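Local coordinates for sulfate transporter/antisigma-factor antagonist STAS (Planctomyces limnophilus, PDB 3T6O), which probably acts as an anti-sigma-factor antagonist, a STAS-domain protein of the kind that frees sigma factors from their inhibitors, at residues A[6-11]-A[17-22]; A[71-76]-A[82-87]; A[67-72]-A[104-109]; A[59-64]-A[95-100]. All coordinates share one frame; numbering follows the deposited sequence. Where two conformers were deposited one is given.

Interaction 1 (A[6-11]-A[17-22]); sequences DIRVTH and VISFPA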
loop_
_atom_site.group_PDB
_atom_site.type_symbol
_atom_site.label_atom_id
_atom_site.label_comp_id
_atom_site.label_asym_id
_atom_site.label_seq_id
_atom_site.Cartn_x
_atom_site.Cartn_y
_atom_site.Cartn_z
ATOM N N ASP A 6 -5.730 -1.943 24.909
ATOM C CA ASP A 6 -4.510 -1.899 24.118
ATOM C C ASP A 6 -3.838 -3.265 24.172
ATOM O O ASP A 6 -4.211 -4.092 24.984
ATOM C CB ASP A 6 -3.609 -0.781 24.653
ATOM C CG ASP A 6 -2.604 -0.261 23.613
ATOM O OD1 ASP A 6 -2.634 -0.673 22.413
ATOM O OD2 ASP A 6 -1.758 0.548 24.032
ATOM N N ILE A 7 -2.910 -3.527 23.257
ATOM C CA ILE A 7 -2.116 -4.737 23.369
ATOM C C ILE A 7 -1.346 -4.640 24.676
ATOM O O ILE A 7 -1.238 -3.582 25.227
ATOM C CB ILE A 7 -1.113 -4.926 22.196
ATOM C CG1 ILE A 7 -0.310 -3.653 21.953
ATOM C CG2 ILE A 7 -1.838 -5.438 20.941
ATOM C CD1 ILE A 7 0.873 -3.833 21.020
ATOM N N ARG A 8 -0.826 -5.755 25.150
ATOM C CA ARG A 8 0.148 -5.691 26.232
ATOM C C ARG A 8 1.505 -6.136 25.741
ATOM O O ARG A 8 1.659 -7.059 24.945
ATOM C CB ARG A 8 -0.285 -6.428 27.490
ATOM C CG ARG A 8 -0.983 -7.738 27.305
ATOM C CD ARG A 8 -0.919 -8.569 28.625
ATOM N NE ARG A 8 -1.163 -9.999 28.400
ATOM C CZ ARG A 8 -0.197 -10.907 28.404
ATOM N NH1 ARG A 8 -0.477 -12.191 28.181
ATOM N NH2 ARG A 8 1.054 -10.508 28.618
ATOM N N VAL A 9 2.519 -5.389 26.150
ATOM C CA VAL A 9 3.874 -5.612 25.671
ATOM C C VAL A 9 4.681 -6.093 26.870
ATOM O O VAL A 9 4.749 -5.407 27.861
ATOM C CB VAL A 9 4.497 -4.330 25.077
ATOM C CG1 VAL A 9 5.948 -4.562 24.672
ATOM C CG2 VAL A 9 3.657 -3.770 23.830
ATOM N N THR A 10 5.280 -7.275 26.778
ATOM C CA THR A 10 6.133 -7.789 27.877
ATOM C C THR A 10 7.518 -8.143 27.325
ATOM O O THR A 10 7.710 -8.321 26.113
ATOM C CB THR A 10 5.506 -9.004 28.535
ATOM O OG1 THR A 10 5.081 -9.898 27.511
ATOM C CG2 THR A 10 4.277 -8.637 29.454
ATOM N N HIS A 11 8.504 -8.133 28.200
ATOM C CA HIS A 11 9.841 -8.519 27.846
ATOM C C HIS A 11 10.121 -9.830 28.521
ATOM O O HIS A 11 10.125 -9.905 29.734
ATOM C CB HIS A 11 10.798 -7.475 28.364
ATOM C CG HIS A 11 10.746 -6.193 27.609
ATOM N ND1 HIS A 11 11.148 -6.091 26.299
ATOM C CD2 HIS A 11 10.322 -4.963 27.974
ATOM C CE1 HIS A 11 10.963 -4.849 25.882
ATOM N NE2 HIS A 11 10.488 -4.138 26.889
ATOM N N VAL A 17 7.323 -9.423 23.643
ATOM C CA VAL A 17 6.186 -10.265 23.400
ATOM C C VAL A 17 4.991 -9.356 23.323
ATOM O O VAL A 17 4.766 -8.567 24.220
ATOM C CB VAL A 17 5.969 -11.323 24.535
ATOM C CG1 VAL A 17 4.719 -12.161 24.255
ATOM C CG2 VAL A 17 7.201 -12.277 24.699
ATOM N N ILE A 18 4.236 -9.443 22.234
ATOM C CA ILE A 18 2.976 -8.703 22.079
ATOM C C ILE A 18 1.785 -9.651 22.281
ATOM O O ILE A 18 1.693 -10.693 21.601
ATOM C CB ILE A 18 2.852 -8.145 20.648
ATOM C CG1 ILE A 18 4.107 -7.364 20.258
ATOM C CG2 ILE A 18 1.470 -7.434 20.418
ATOM C CD1 ILE A 18 4.416 -6.162 21.023
ATOM N N SER A 19 0.904 -9.323 23.216
ATOM C CA SER A 19 -0.258 -10.157 23.502
ATOM C C SER A 19 -1.526 -9.308 23.467
ATOM O O SER A 19 -1.473 -8.067 23.630
ATOM C CB SER A 19 -0.141 -10.769 24.920
ATOM O OG SER A 19 1.171 -11.234 25.225
ATOM N N PHE A 20 -2.655 -9.997 23.351
ATOM C CA PHE A 20 -3.952 -9.364 23.189
ATOM C C PHE A 20 -4.932 -9.656 24.318
ATOM O O PHE A 20 -5.193 -10.794 24.607
ATOM C CB PHE A 20 -4.547 -9.835 21.862
ATOM C CG PHE A 20 -3.697 -9.461 20.704
ATOM C CD1 PHE A 20 -2.564 -10.181 20.418
ATOM C CD2 PHE A 20 -3.982 -8.337 19.970
ATOM C CE1 PHE A 20 -1.732 -9.794 19.415
ATOM C CE2 PHE A 20 -3.150 -7.940 18.953
ATOM C CZ PHE A 20 -2.029 -8.664 18.666
ATOM N N PRO A 21 -5.520 -8.628 24.914
ATOM C CA PRO A 21 -6.648 -8.807 25.852
ATOM C C PRO A 21 -7.869 -9.402 25.209
ATOM O O PRO A 21 -8.088 -9.193 24.030
ATOM C CB PRO A 21 -6.993 -7.380 26.298
ATOM C CG PRO A 21 -5.764 -6.588 26.054
ATOM C CD PRO A 21 -4.900 -7.299 25.025
ATOM N N ALA A 22 -8.660 -10.124 25.998
ATOM C CA ALA A 22 -9.938 -10.733 25.562
ATOM C C ALA A 22 -10.853 -9.836 24.719
ATOM O O ALA A 22 -11.509 -10.323 23.796
ATOM C CB ALA A 22 -10.723 -11.297 26.799
HETATM O O HOH W 1 2.809 -9.597 26.158
#

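Interaction 2 (A[71-76]-A[82-87]); sequences RGWKRI and GVFALC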
loop_
_atom_site.group_PDB
_atom_site.type_symbol
_atom_site.label_atom_id
_atom_site.label_comp_id
_atom_site.label_asym_id
_atom_site.label_seq_id
_atom_site.Cartn_x
_atom_site.Cartn_y
_atom_site.Cartn_z
ATOM N N ARG A 71 4.333 -3.808 8.951
ATOM C CA ARG A 71 4.992 -2.564 9.357
ATOM C C ARG A 71 5.949 -2.792 10.497
ATOM O O ARG A 71 7.031 -2.193 10.536
ATOM C CB ARG A 71 3.989 -1.463 9.735
ATOM C CG ARG A 71 3.109 -1.025 8.613
ATOM C CD ARG A 71 2.031 -0.054 9.109
ATOM N NE ARG A 71 2.629 1.195 9.487
ATOM C CZ ARG A 71 2.052 2.157 10.205
ATOM N NH1 ARG A 71 0.817 2.007 10.671
ATOM N NH2 ARG A 71 2.722 3.289 10.437
ATOM N N GLY A 72 5.546 -3.610 11.447
ATOM C CA GLY A 72 6.402 -3.971 12.576
ATOM C C GLY A 72 7.600 -4.743 12.067
ATOM O O GLY A 72 8.744 -4.425 12.378
ATOM N N TRP A 73 7.333 -5.745 11.250
ATOM C CA TRP A 73 8.404 -6.575 10.727
ATOM C C TRP A 73 9.446 -5.773 9.949
ATOM O O TRP A 73 10.641 -6.018 10.108
ATOM C CB TRP A 73 7.816 -7.738 9.900
ATOM C CG TRP A 73 8.815 -8.461 9.052
ATOM C CD1 TRP A 73 9.794 -9.327 9.462
ATOM C CD2 TRP A 73 8.915 -8.374 7.645
ATOM N NE1 TRP A 73 10.501 -9.785 8.383
ATOM C CE2 TRP A 73 9.996 -9.197 7.251
ATOM C CE3 TRP A 73 8.233 -7.634 6.677
ATOM C CZ2 TRP A 73 10.394 -9.316 5.924
ATOM C CZ3 TRP A 73 8.623 -7.755 5.343
ATOM C CH2 TRP A 73 9.688 -8.597 4.979
ATOM N N LYS A 74 9.001 -4.800 9.119
ATOM C CA LYS A 74 9.934 -3.975 8.329
ATOM C C LYS A 74 10.875 -3.147 9.222
ATOM O O LYS A 74 12.011 -2.818 8.834
ATOM C CB LYS A 74 9.167 -3.024 7.377
ATOM C CG LYS A 74 8.501 -3.722 6.209
ATOM C CD LYS A 74 7.836 -2.749 5.245
ATOM C CE LYS A 74 7.010 -3.528 4.218
ATOM N NZ LYS A 74 6.210 -2.734 3.235
ATOM N N ARG A 75 10.388 -2.790 10.395
ATOM C CA ARG A 75 11.197 -2.053 11.340
ATOM C C ARG A 75 12.297 -2.914 11.934
ATOM O O ARG A 75 13.368 -2.403 12.244
ATOM C CB ARG A 75 10.338 -1.429 12.460
ATOM C CG ARG A 75 9.732 -0.103 12.022
ATOM C CD ARG A 75 8.479 0.201 12.765
ATOM N NE ARG A 75 7.953 1.524 12.454
ATOM C CZ ARG A 75 7.239 1.807 11.366
ATOM N NH1 ARG A 75 6.961 0.866 10.482
ATOM N NH2 ARG A 75 6.778 3.015 11.190
ATOM N N ILE A 76 12.057 -4.199 12.108
ATOM C CA ILE A 76 13.103 -5.020 12.700
ATOM C C ILE A 76 13.888 -5.906 11.711
ATOM O O ILE A 76 14.960 -6.381 12.054
ATOM C CB ILE A 76 12.563 -5.825 13.867
ATOM C CG1 ILE A 76 11.884 -7.064 13.415
ATOM C CG2 ILE A 76 11.570 -4.992 14.816
ATOM C CD1 ILE A 76 11.562 -7.888 14.590
ATOM N N GLY A 82 17.813 -10.684 13.757
ATOM C CA GLY A 82 16.452 -10.285 14.138
ATOM C C GLY A 82 15.483 -11.434 13.913
ATOM O O GLY A 82 15.795 -12.350 13.158
ATOM N N VAL A 83 14.340 -11.435 14.587
ATOM C CA VAL A 83 13.363 -12.495 14.395
ATOM C C VAL A 83 12.021 -11.912 14.680
ATOM O O VAL A 83 11.832 -11.259 15.700
ATOM C CB VAL A 83 13.551 -13.718 15.366
ATOM C CG1 VAL A 83 12.403 -14.730 15.191
ATOM C CG2 VAL A 83 14.923 -14.369 15.222
ATOM N N PHE A 84 11.079 -12.162 13.787
ATOM C CA PHE A 84 9.708 -11.719 13.953
ATOM C C PHE A 84 8.881 -12.992 13.831
ATOM O O PHE A 84 8.825 -13.585 12.736
ATOM C CB PHE A 84 9.334 -10.720 12.840
ATOM C CG PHE A 84 7.981 -10.065 13.032
ATOM C CD1 PHE A 84 6.852 -10.660 12.565
ATOM C CD2 PHE A 84 7.875 -8.818 13.620
ATOM C CE1 PHE A 84 5.597 -10.079 12.732
ATOM C CE2 PHE A 84 6.649 -8.222 13.804
ATOM C CZ PHE A 84 5.495 -8.859 13.350
ATOM N N ALA A 85 8.303 -13.439 14.943
ATOM C CA ALA A 85 7.673 -14.766 15.069
ATOM C C ALA A 85 6.216 -14.641 15.540
ATOM O O ALA A 85 5.784 -13.642 16.144
ATOM C CB ALA A 85 8.502 -15.675 16.060
ATOM N N LEU A 86 5.433 -15.658 15.239
ATOM C CA LEU A 86 4.077 -15.754 15.773
ATOM C C LEU A 86 3.955 -17.001 16.650
ATOM O O LEU A 86 4.766 -17.945 16.526
ATOM C CB LEU A 86 3.099 -15.867 14.632
ATOM C CG LEU A 86 3.169 -14.895 13.450
ATOM C CD1 LEU A 86 2.016 -15.222 12.457
ATOM C CD2 LEU A 86 3.081 -13.474 13.892
ATOM N N CYS A 87 2.970 -17.001 17.546
ATOM C CA CYS A 87 2.591 -18.210 18.262
ATOM C C CYS A 87 1.132 -18.199 18.635
ATOM O O CYS A 87 0.483 -17.177 18.560
ATOM C CB CYS A 87 3.430 -18.488 19.522
ATOM S SG CYS A 87 3.229 -17.307 20.889
#

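Interaction 3 (A[67-72]-A[104-109]); sequences ELLVRG and EVWPRY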
loop_
_atom_site.group_PDB
_atom_site.type_symbol
_atom_site.label_atom_id
_atom_site.label_comp_id
_atom_site.label_asym_id
_atom_site.label_seq_id
_atom_site.Cartn_x
_atom_site.Cartn_y
_atom_site.Cartn_z
ATOM N N GLU A 67 -1.312 -6.151 7.580
ATOM C CA GLU A 67 -0.616 -4.942 7.190
ATOM C C GLU A 67 0.144 -4.306 8.373
ATOM O O GLU A 67 1.308 -3.929 8.228
ATOM C CB GLU A 67 -1.585 -3.905 6.630
ATOM C CG GLU A 67 -1.974 -4.144 5.225
ATOM C CD GLU A 67 -3.070 -3.166 4.734
ATOM O OE1 GLU A 67 -3.399 -2.171 5.476
ATOM O OE2 GLU A 67 -3.571 -3.427 3.618
ATOM N N LEU A 68 -0.505 -4.205 9.522
ATOM C CA LEU A 68 0.225 -3.697 10.715
ATOM C C LEU A 68 1.434 -4.547 11.047
ATOM O O LEU A 68 2.508 -4.029 11.306
ATOM C CB LEU A 68 -0.667 -3.644 11.945
ATOM C CG LEU A 68 -0.045 -3.016 13.224
ATOM C CD1 LEU A 68 0.490 -1.588 12.996
ATOM C CD2 LEU A 68 -1.098 -3.027 14.309
ATOM N N LEU A 69 1.253 -5.865 11.070
ATOM C CA LEU A 69 2.346 -6.785 11.400
ATOM C C LEU A 69 3.562 -6.581 10.455
ATOM O O LEU A 69 4.740 -6.592 10.889
ATOM C CB LEU A 69 1.851 -8.215 11.393
ATOM C CG LEU A 69 0.902 -8.779 12.493
ATOM C CD1 LEU A 69 0.739 -10.296 12.354
ATOM C CD2 LEU A 69 1.364 -8.468 13.873
ATOM N N VAL A 70 3.259 -6.317 9.185
ATOM C CA VAL A 70 4.280 -6.112 8.147
ATOM C C VAL A 70 5.037 -4.818 8.459
ATOM O O VAL A 70 6.243 -4.759 8.309
ATOM C CB VAL A 70 3.650 -6.140 6.743
ATOM C CG1 VAL A 70 4.581 -5.599 5.668
ATOM C CG2 VAL A 70 3.181 -7.613 6.365
ATOM N N ARG A 71 4.333 -3.808 8.951
ATOM C CA ARG A 71 4.992 -2.564 9.357
ATOM C C ARG A 71 5.949 -2.792 10.497
ATOM O O ARG A 71 7.031 -2.193 10.536
ATOM C CB ARG A 71 3.989 -1.463 9.735
ATOM C CG ARG A 71 3.109 -1.025 8.613
ATOM C CD ARG A 71 2.031 -0.054 9.109
ATOM N NE ARG A 71 2.629 1.195 9.487
ATOM C CZ ARG A 71 2.052 2.157 10.205
ATOM N NH1 ARG A 71 0.817 2.007 10.671
ATOM N NH2 ARG A 71 2.722 3.289 10.437
ATOM N N GLY A 72 5.546 -3.610 11.447
ATOM C CA GLY A 72 6.402 -3.971 12.576
ATOM C C GLY A 72 7.600 -4.743 12.067
ATOM O O GLY A 72 8.744 -4.425 12.378
ATOM N N GLU A 104 5.649 -16.737 5.576
ATOM C CA GLU A 104 6.680 -17.710 5.304
ATOM C C GLU A 104 8.013 -17.241 5.814
ATOM O O GLU A 104 8.905 -18.045 5.956
ATOM C CB GLU A 104 6.793 -17.986 3.813
ATOM C CG GLU A 104 5.570 -18.662 3.185
ATOM C CD GLU A 104 5.482 -20.125 3.556
ATOM O OE1 GLU A 104 6.364 -20.904 3.113
ATOM O OE2 GLU A 104 4.534 -20.486 4.293
ATOM N N VAL A 105 8.171 -15.956 6.115
ATOM C CA VAL A 105 9.395 -15.488 6.746
ATOM C C VAL A 105 9.233 -15.243 8.251
ATOM O O VAL A 105 10.133 -14.780 8.904
ATOM C CB VAL A 105 9.980 -14.238 5.998
ATOM C CG1 VAL A 105 9.860 -14.426 4.484
ATOM C CG2 VAL A 105 9.305 -12.966 6.389
ATOM N N TRP A 106 8.063 -15.530 8.812
ATOM C CA TRP A 106 7.847 -15.388 10.255
ATOM C C TRP A 106 7.712 -16.816 10.856
ATOM O O TRP A 106 6.750 -17.544 10.540
ATOM C CB TRP A 106 6.568 -14.613 10.516
ATOM C CG TRP A 106 6.506 -13.260 9.930
ATOM C CD1 TRP A 106 7.550 -12.455 9.575
ATOM C CD2 TRP A 106 5.333 -12.524 9.677
ATOM N NE1 TRP A 106 7.089 -11.260 9.107
ATOM C CE2 TRP A 106 5.724 -11.273 9.171
ATOM C CE3 TRP A 106 3.978 -12.795 9.834
ATOM C CZ2 TRP A 106 4.807 -10.319 8.777
ATOM C CZ3 TRP A 106 3.070 -11.854 9.470
ATOM C CH2 TRP A 106 3.481 -10.622 8.941
ATOM N N PRO A 107 8.712 -17.262 11.612
ATOM C CA PRO A 107 8.550 -18.595 12.201
ATOM C C PRO A 107 7.316 -18.608 13.080
ATOM O O PRO A 107 7.051 -17.630 13.791
ATOM C CB PRO A 107 9.812 -18.775 13.019
ATOM C CG PRO A 107 10.535 -17.511 12.963
ATOM C CD PRO A 107 10.040 -16.701 11.882
ATOM N N ARG A 108 6.522 -19.667 12.964
ATOM C CA ARG A 108 5.364 -19.834 13.805
ATOM C C ARG A 108 5.494 -21.069 14.742
ATOM O O ARG A 108 5.935 -22.138 14.322
ATOM C CB ARG A 108 4.131 -19.920 12.949
ATOM C CG ARG A 108 2.849 -20.181 13.753
ATOM C CD ARG A 108 1.645 -19.921 12.870
ATOM N NE ARG A 108 1.523 -20.916 11.823
ATOM C CZ ARG A 108 0.979 -22.118 11.964
ATOM N NH1 ARG A 108 0.535 -22.555 13.154
ATOM N NH2 ARG A 108 0.909 -22.908 10.894
ATOM N N TYR A 109 5.074 -20.889 15.988
ATOM C CA TYR A 109 5.203 -21.905 17.065
ATOM C C TYR A 109 3.863 -22.117 17.771
ATOM O O TYR A 109 2.999 -21.236 17.772
ATOM C CB TYR A 109 6.248 -21.472 18.097
ATOM C CG TYR A 109 7.619 -21.269 17.517
ATOM C CD1 TYR A 109 8.468 -22.329 17.292
ATOM C CD2 TYR A 109 8.045 -20.014 17.156
ATOM C CE1 TYR A 109 9.735 -22.130 16.713
ATOM C CE2 TYR A 109 9.287 -19.803 16.601
ATOM C CZ TYR A 109 10.114 -20.845 16.377
ATOM O OH TYR A 109 11.356 -20.576 15.851
#

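Interaction 4 (A[59-64]-A[95-100]); sequences EFFGSS and EVLQVT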
loop_
_atom_site.group_PDB
_atom_site.type_symbol
_atom_site.label_atom_id
_atom_site.label_comp_id
_atom_site.label_asym_id
_atom_site.label_seq_id
_atom_site.Cartn_x
_atom_site.Cartn_y
_atom_site.Cartn_z
ATOM N N GLU A 59 -9.444 -14.542 17.577
ATOM C CA GLU A 59 -10.198 -15.479 16.735
ATOM C C GLU A 59 -10.309 -15.072 15.261
ATOM O O GLU A 59 -10.591 -15.928 14.386
ATOM C CB GLU A 59 -11.580 -15.707 17.341
ATOM C CG GLU A 59 -11.520 -16.281 18.818
ATOM C CD GLU A 59 -10.924 -17.739 18.976
ATOM O OE1 GLU A 59 -11.142 -18.617 18.085
ATOM O OE2 GLU A 59 -10.273 -18.014 20.043
ATOM N N PHE A 60 -10.120 -13.780 14.976
ATOM C CA PHE A 60 -10.212 -13.299 13.613
ATOM C C PHE A 60 -9.298 -12.131 13.332
ATOM O O PHE A 60 -9.178 -11.194 14.161
ATOM C CB PHE A 60 -11.619 -12.849 13.287
ATOM C CG PHE A 60 -11.729 -12.249 11.926
ATOM C CD1 PHE A 60 -11.450 -10.919 11.721
ATOM C CD2 PHE A 60 -12.016 -13.046 10.826
ATOM C CE1 PHE A 60 -11.498 -10.369 10.442
ATOM C CE2 PHE A 60 -12.088 -12.517 9.575
ATOM C CZ PHE A 60 -11.848 -11.174 9.369
ATOM N N PHE A 61 -8.671 -12.183 12.157
ATOM C CA PHE A 61 -8.072 -10.996 11.535
ATOM C C PHE A 61 -7.989 -11.149 10.023
ATOM O O PHE A 61 -8.269 -12.226 9.482
ATOM C CB PHE A 61 -6.700 -10.695 12.147
ATOM C CG PHE A 61 -5.703 -11.795 12.015
ATOM C CD1 PHE A 61 -5.027 -11.996 10.825
ATOM C CD2 PHE A 61 -5.392 -12.585 13.086
ATOM C CE1 PHE A 61 -4.086 -12.981 10.705
ATOM C CE2 PHE A 61 -4.436 -13.561 12.990
ATOM C CZ PHE A 61 -3.783 -13.774 11.798
ATOM N N GLY A 62 -7.682 -10.038 9.348
ATOM C CA GLY A 62 -7.562 -9.984 7.900
ATOM C C GLY A 62 -6.485 -9.015 7.463
ATOM O O GLY A 62 -5.436 -8.935 8.088
ATOM N N SER A 63 -6.744 -8.276 6.389
ATOM C CA SER A 63 -5.708 -7.488 5.761
ATOM C C SER A 63 -5.188 -6.372 6.643
ATOM O O SER A 63 -3.993 -6.099 6.610
ATOM C CB SER A 63 -6.174 -6.909 4.431
ATOM O OG SER A 63 -7.389 -6.201 4.629
ATOM N N SER A 64 -6.062 -5.724 7.407
ATOM C CA SER A 64 -5.632 -4.550 8.189
ATOM C C SER A 64 -4.594 -4.960 9.222
ATOM O O SER A 64 -3.592 -4.293 9.399
ATOM C CB SER A 64 -6.780 -3.950 8.995
ATOM O OG SER A 64 -7.786 -3.536 8.161
ATOM N N GLU A 95 -5.670 -20.281 8.541
ATOM C CA GLU A 95 -6.305 -20.340 7.198
ATOM C C GLU A 95 -6.227 -18.981 6.513
ATOM O O GLU A 95 -6.046 -18.895 5.284
ATOM C CB GLU A 95 -7.773 -20.770 7.289
ATOM C CG GLU A 95 -8.039 -22.280 7.006
ATOM C CD GLU A 95 -8.703 -22.561 5.632
ATOM O OE1 GLU A 95 -7.998 -22.645 4.595
ATOM O OE2 GLU A 95 -9.943 -22.740 5.577
ATOM N N VAL A 96 -6.324 -17.922 7.319
ATOM C CA VAL A 96 -6.240 -16.588 6.794
ATOM C C VAL A 96 -4.778 -16.287 6.463
ATOM O O VAL A 96 -4.483 -15.771 5.408
ATOM C CB VAL A 96 -6.800 -15.576 7.748
ATOM C CG1 VAL A 96 -6.555 -14.149 7.213
ATOM C CG2 VAL A 96 -8.275 -15.824 8.007
ATOM N N LEU A 97 -3.859 -16.634 7.350
ATOM C CA LEU A 97 -2.437 -16.493 7.031
ATOM C C LEU A 97 -2.002 -17.229 5.777
ATOM O O LEU A 97 -1.065 -16.819 5.108
ATOM C CB LEU A 97 -1.570 -16.965 8.215
ATOM C CG LEU A 97 -1.554 -15.958 9.381
ATOM C CD1 LEU A 97 -0.875 -16.501 10.560
ATOM C CD2 LEU A 97 -0.905 -14.651 8.961
ATOM N N GLN A 98 -2.626 -18.354 5.494
ATOM C CA GLN A 98 -2.312 -19.124 4.300
ATOM C C GLN A 98 -2.644 -18.362 2.989
ATOM O O GLN A 98 -2.181 -18.764 1.937
ATOM C CB GLN A 98 -3.040 -20.481 4.319
ATOM C CG GLN A 98 -2.410 -21.513 5.258
ATOM C CD GLN A 98 -3.255 -22.754 5.468
ATOM O OE1 GLN A 98 -2.881 -23.641 6.251
ATOM N NE2 GLN A 98 -4.389 -22.841 4.775
ATOM N N VAL A 99 -3.432 -17.291 3.073
ATOM C CA VAL A 99 -3.778 -16.452 1.890
ATOM C C VAL A 99 -2.581 -15.584 1.519
ATOM O O VAL A 99 -2.383 -15.258 0.368
ATOM C CB VAL A 99 -5.004 -15.561 2.195
ATOM C CG1 VAL A 99 -5.337 -14.616 1.025
ATOM C CG2 VAL A 99 -6.182 -16.435 2.521
ATOM N N THR A 100 -1.780 -15.213 2.522
ATOM C CA THR A 100 -0.646 -14.322 2.302
ATOM C C THR A 100 0.632 -15.103 2.294
ATOM O O THR A 100 0.723 -16.180 2.863
ATOM C CB THR A 100 -0.505 -13.268 3.404
ATOM O OG1 THR A 100 0.441 -12.265 2.971
ATOM C CG2 THR A 100 -0.055 -13.906 4.695
#

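Interaction 1 (A[6-11]-A[17-22])
Ile-7 sets two branches against two partners. Its CG2 comes up obliquely to the Phe-20 ring, 3.5 Å from CE2, with both side chains pointing the same way, while its CD1 lies 3.7 Å from Ile-18 CG2 as the two isoleucines slant across each other. CG1 of Ile-7 lodges between backbone N and carbonyl carbon (chi1 49°), which leaves CG2 beside the N to meet the ring and sends CD1 on to Ile-18. Ile-18 is divided likewise: its other end, CD1, runs beside Val-9 CG2 at 3.8 Å. Branched aliphatics suit this face, which packs on helix 29-41. The frame is an antiparallel beta hairpin of strands 8-12 and 15-19, in which Arg-8 with Ser-19 and Thr-10 with Val-17 are hydrogen-bonded pairs; Val-17 N donates to Thr-10 O at 2.7 Å, almost straight (178°). The face of Arg-8, Thr-10, Val-17 and Ser-19 is more polar, though Val-17 puts an apolar side chain beside Thr-10. A water donates to Thr-10 OG1 and Val-17 O and also bonds the buried Ser-19 OG; Thr-10 OG1 is also bonded to Glu-12. Arg-8 takes two conformations; in one, less certainly, a guanidinium face lies over Ser-19 OG, offset toward the rim.

Interaction 2 (A[71-76]-A[82-87])
Arg-71 O, on the helix that presents Trp-73 to Phe-84, is gripped twice by Arg-75: NH1 donates at 3.1 Å and the backbone N adds a weak bond of the helix. The NH1 donor stands above the carbonyl plane, although the oxygen lies in the plane of the guanidinium. Both arginines reach on to Glu-95 of a second subunit in salt bridges, so long charged side chains suit this outer surface. The inner surface is greasy. Trp-73 CB sits over the centre of the Phe-84 ring, 3.9 Å from its centroid, in a CH-pi contact, and the five-membered ring of Trp-73 offers its edge to the same face in an offset edge-to-face pair with the planes at 71°. This is the alpha/beta packing of the STAS fold: helix 63-76 leads through a loop to strand 83-87, which runs back nearly antiparallel to it within the central sheet. CB of Phe-84 already points toward the helix, and CG anti to the backbone N (chi1 -173°) lays the ring against Trp-73 CB. Gly-72, lacking a side chain, admits Phe-84 CE2 to 4.0 Å from its C. Ile-76 CD1 lies 3.9 Å from Phe-84 CD2, at the ring's edge and in plane, and also touches Val-83 O.

Interaction 3 (A[67-72]-A[104-109])
The far corner of the Trp-106 indole, CH2, meets Leu-69 and Val-70 together. Leu-69 CB approaches it obliquely at 3.8 Å. With Leu-69 CG anti to the carbonyl carbon (chi1 -71°), CD1 of the same leucine comes to 4.0 Å from Trp-106 CZ3, and the leucine slants across the benzo end of the ring. Val-70 comes at the edge instead: its CG2 lies near the ring plane, 4.0 Å from CH2, and the two side chains cross at about a right angle. In Val-70, CG1 is anti to the backbone N (chi1 166°), which puts CG2 beside that N and makes it the branch that meets the tryptophan. CB of Trp-106 points toward the helix, and CG anti to the carbonyl carbon (chi1 -58°) carries the indole on across the gap; Val-70 CA and Trp-106 CA, the nearest pair, are 10.2 Å apart, and a long, flat residue suits such a span. If an alanine stood in place of Trp-106, Leu-69 and Val-70 would probably lose their cover and a gap would open between helix 63-76 and the 104-109 segment. This is helix-on-sheet packing of the alpha/beta STAS fold: Trp-106, just before edge strand 108-109, meets Trp-73 of helix 63-76 edge-to-face and touches Phe-84 and Leu-86 of strand 83-87, while Leu-68 turns instead to helix 29-41.

Interaction 4 (A[59-64]-A[95-100])
Phe-61 meets two neighbouring residues of helix 91-97 by different parts of itself. Its ring presents an edge to Leu-97, whose CG lies in the ring plane 3.9 Å from CZ, and Leu-97 CD2 adds a contact of 4.0 Å with CE1. Val-96 instead rests on the backbone: its CG1 is 3.4 Å from Phe-61 O and 4.3 Å from Gly-62 CA, reaching the ring obliquely. The Phe-61 ring gets there because CG stands between the backbone N and the carbonyl carbon (chi1 59°), bringing its end round to the helix. A broad ring and a branched aliphatic chain suit this buried place. Were Leu-97 cut back to an alanine, the edge of Phe-61 would probably lose the neighbour at CZ and CE1 and the ring would be freer to shift. One shell out, Phe-65 meets the Phe-61 ring and Cys-93 touches it, while Leu-97 leans on Val-89 and on Leu-86 of the sheet. A type I turn follows from Leu-97 to Thr-100, closed by Thr-100 N to Leu-97 O at 3.1 Å. Gly-62, with a backbone shape that suits glycine, is the N-cap of helix 63-76. Ser-63 and Ser-64 then begin the helix and bond to Gln-98 and Glu-95 of a fifth subunit. One of these two serines probably corresponds to the serine that is phosphorylated in SpoIIAA-type antagonists.

In the fold
Interaction 1 differs from the rest in chemistry: it is a hairpin at the sheet's outer edge, only partly buried, joined by backbone hydrogen bonds and a water as well as aliphatic packing. Interactions 2, 3 and 4 are buried and joined across their segments by apolar and aromatic packing. Interactions 2 and 3 share Arg-71 and Gly-72 of helix 63-76, with centres about 5 Å apart, and meet through the neighbouring strands 83-87 and 108-109; they thus form one continuous core. Interaction 4 lies further out, its centre about 13 Å from the chain's centre, at the helix's beginning, and touches interaction 2 through Leu-86 and Leu-97. Other subunits approach interactions 2, 3 and 4, but none touches interaction 1.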